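Local coordinates for putative periplasmic or exported protein (Salmonella enterica subsp. enterica serovar Typhimurium, PDB 4GQZ), which binds copper in the periplasm and probably contributes to copper resistance, at residues L36-S41 and L47-G52. Residues are numbered along the deposited sequence; the frame is centred on the assembly and turned at random.
Sequences LPYSAS and LKLSDG
Ser39 and Ser50 face each other as an antiparallel hydrogen-bonded pair, Ser39 N giving to Ser50 O at 2.9 Å and Ser50 N returning a bond to Ser39 O. Ser41 and Lys48 repeat the pattern, and here Lys48 N to Ser41 O is short (2.8 Å) and nearly straight, 170° at the hydrogen. Between the two pairs Ala40 and Leu49 form a non-hydrogen-bonded pair, where Ala40 CA sits 3.2 Å from Lys48 O in a CA-H...O contact. With the strand segments 39-41 and 47-50 running at 170°, this is the ladder of a beta hairpin, the two central strands of a four-stranded antiparallel sheet in this CueP-family protein. On the face with Ala40, Leu49 CD2 lies against Ala40 CB at 3.6 Å; its CG stands anti to the carbonyl carbon (chi1 -59°), which brings CD2 up against the methyl of Ala40. Leu47 CD2 meets Ala40 CB more loosely, and Tyr38 CE2 brushes Leu49 CD2 obliquely at the end of the row. The other face is polar: Ser39 OG stands 3.3 Å from Ser50 CB and hydrogen-bonds a water that in turn donates weakly to Lys48 O, bridging the strands. Ser41 OG lies alongside the Lys48 chain, near both CB and CD, and beyond that the extended chain leads away. Helix 20-28 covers Tyr38 and Leu47, while Phe9 of helix 5-12 packs on Leu49. Farther out, Leu47 and Leu49 bond through their backbones to Leu58 and Tyr56 of strand 55-59, and Ala40 to Leu83.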
loop_
_atom_site.group_PDB
_atom_site.type_symbol
_atom_site.label_atom_id
_atom_site.label_comp_id
_atom_site.label_asym_id
_atom_site.label_seq_id
_atom_site.Cartn_x
_atom_site.Cartn_y
_atom_site.Cartn_z
ATOM N N LEU B 36 10.369 -16.702 -13.618
ATOM C CA LEU B 36 10.393 -17.084 -12.210
ATOM C C LEU B 36 9.535 -18.337 -12.037
ATOM O O LEU B 36 8.805 -18.702 -12.959
ATOM C CB LEU B 36 9.829 -15.933 -11.376
ATOM C CG LEU B 36 10.802 -15.000 -10.659
ATOM C CD1 LEU B 36 12.055 -14.744 -11.455
ATOM C CD2 LEU B 36 10.109 -13.693 -10.304
ATOM N N PRO B 37 9.617 -19.007 -10.863
ATOM C CA PRO B 37 8.807 -20.212 -10.632
ATOM C C PRO B 37 7.298 -19.969 -10.577
ATOM O O PRO B 37 6.532 -20.892 -10.841
ATOM C CB PRO B 37 9.312 -20.718 -9.278
ATOM C CG PRO B 37 10.706 -20.225 -9.192
ATOM C CD PRO B 37 10.678 -18.868 -9.847
ATOM N N TYR B 38 6.880 -18.752 -10.234
ATOM C CA TYR B 38 5.460 -18.396 -10.193
ATOM C C TYR B 38 5.300 -17.192 -11.111
ATOM O O TYR B 38 6.295 -16.567 -11.487
ATOM C CB TYR B 38 5.036 -18.021 -8.761
ATOM C CG TYR B 38 5.913 -16.944 -8.178
ATOM C CD1 TYR B 38 7.133 -17.260 -7.606
ATOM C CD2 TYR B 38 5.536 -15.605 -8.226
ATOM C CE1 TYR B 38 7.961 -16.290 -7.104
ATOM C CE2 TYR B 38 6.356 -14.622 -7.719
ATOM C CZ TYR B 38 7.572 -14.973 -7.161
ATOM O OH TYR B 38 8.411 -14.010 -6.650
ATOM N N SER B 39 4.062 -16.871 -11.483
ATOM C CA SER B 39 3.811 -15.687 -12.296
ATOM C C SER B 39 3.388 -14.487 -11.436
ATOM O O SER B 39 2.718 -14.638 -10.410
ATOM C CB SER B 39 2.755 -15.968 -13.358
ATOM O OG SER B 39 1.457 -15.903 -12.804
ATOM N N ALA B 40 3.798 -13.297 -11.862
ATOM C CA ALA B 40 3.461 -12.065 -11.170
ATOM C C ALA B 40 3.397 -10.932 -12.177
ATOM O O ALA B 40 4.359 -10.683 -12.925
ATOM C CB ALA B 40 4.504 -11.759 -10.100
ATOM N N SER B 41 2.262 -10.246 -12.204
ATOM C CA SER B 41 2.131 -9.070 -13.033
ATOM C C SER B 41 1.488 -7.974 -12.196
ATOM O O SER B 41 0.863 -8.254 -11.162
ATOM C CB SER B 41 1.299 -9.385 -14.273
ATOM O OG SER B 41 0.053 -9.921 -13.899
ATOM N N LEU B 47 -1.545 -6.311 -7.596
ATOM C CA LEU B 47 -0.480 -7.246 -7.918
ATOM C C LEU B 47 -1.166 -8.607 -8.103
ATOM O O LEU B 47 -1.893 -9.050 -7.215
ATOM C CB LEU B 47 0.482 -7.316 -6.741
ATOM C CG LEU B 47 1.917 -7.827 -6.850
ATOM C CD1 LEU B 47 2.226 -8.749 -5.686
ATOM C CD2 LEU B 47 2.265 -8.436 -8.212
ATOM N N LYS B 48 -0.983 -9.255 -9.253
ATOM C CA LYS B 48 -1.607 -10.570 -9.498
ATOM C C LYS B 48 -0.566 -11.665 -9.414
ATOM O O LYS B 48 0.471 -11.598 -10.075
ATOM C CB LYS B 48 -2.264 -10.634 -10.877
ATOM C CG LYS B 48 -3.296 -9.563 -11.166
ATOM C CD LYS B 48 -3.689 -9.637 -12.654
ATOM C CE LYS B 48 -4.554 -8.458 -13.092
ATOM N NZ LYS B 48 -4.610 -8.355 -14.587
ATOM N N LEU B 49 -0.849 -12.693 -8.621
ATOM C CA LEU B 49 0.119 -13.763 -8.419
ATOM C C LEU B 49 -0.518 -15.095 -8.745
ATOM O O LEU B 49 -1.706 -15.299 -8.493
ATOM C CB LEU B 49 0.607 -13.794 -6.971
ATOM C CG LEU B 49 1.284 -12.550 -6.401
ATOM C CD1 LEU B 49 1.389 -12.646 -4.862
ATOM C CD2 LEU B 49 2.640 -12.367 -7.030
ATOM N N SER B 50 0.281 -16.007 -9.297
ATOM C CA SER B 50 -0.213 -17.347 -9.594
ATOM C C SER B 50 0.861 -18.435 -9.507
ATOM O O SER B 50 2.022 -18.207 -9.858
ATOM C CB SER B 50 -0.910 -17.371 -10.952
ATOM O OG SER B 50 -1.634 -18.587 -11.114
ATOM N N ASP B 51 0.442 -19.616 -9.042
ATOM C CA ASP B 51 1.293 -20.797 -8.871
ATOM C C ASP B 51 0.945 -21.791 -9.974
ATOM O O ASP B 51 1.648 -22.777 -10.207
ATOM C CB ASP B 51 0.994 -21.442 -7.499
ATOM C CG ASP B 51 2.125 -22.340 -6.998
ATOM O OD1 ASP B 51 2.855 -22.922 -7.833
ATOM O OD2 ASP B 51 2.277 -22.466 -5.758
ATOM N N GLY B 52 -0.157 -21.520 -10.655
ATOM C CA GLY B 52 -0.691 -22.433 -11.644
ATOM C C GLY B 52 -1.871 -21.756 -12.293
ATOM O O GLY B 52 -1.771 -20.589 -12.675
HETATM O O HOH W 1 -0.092 -13.668 -12.273
#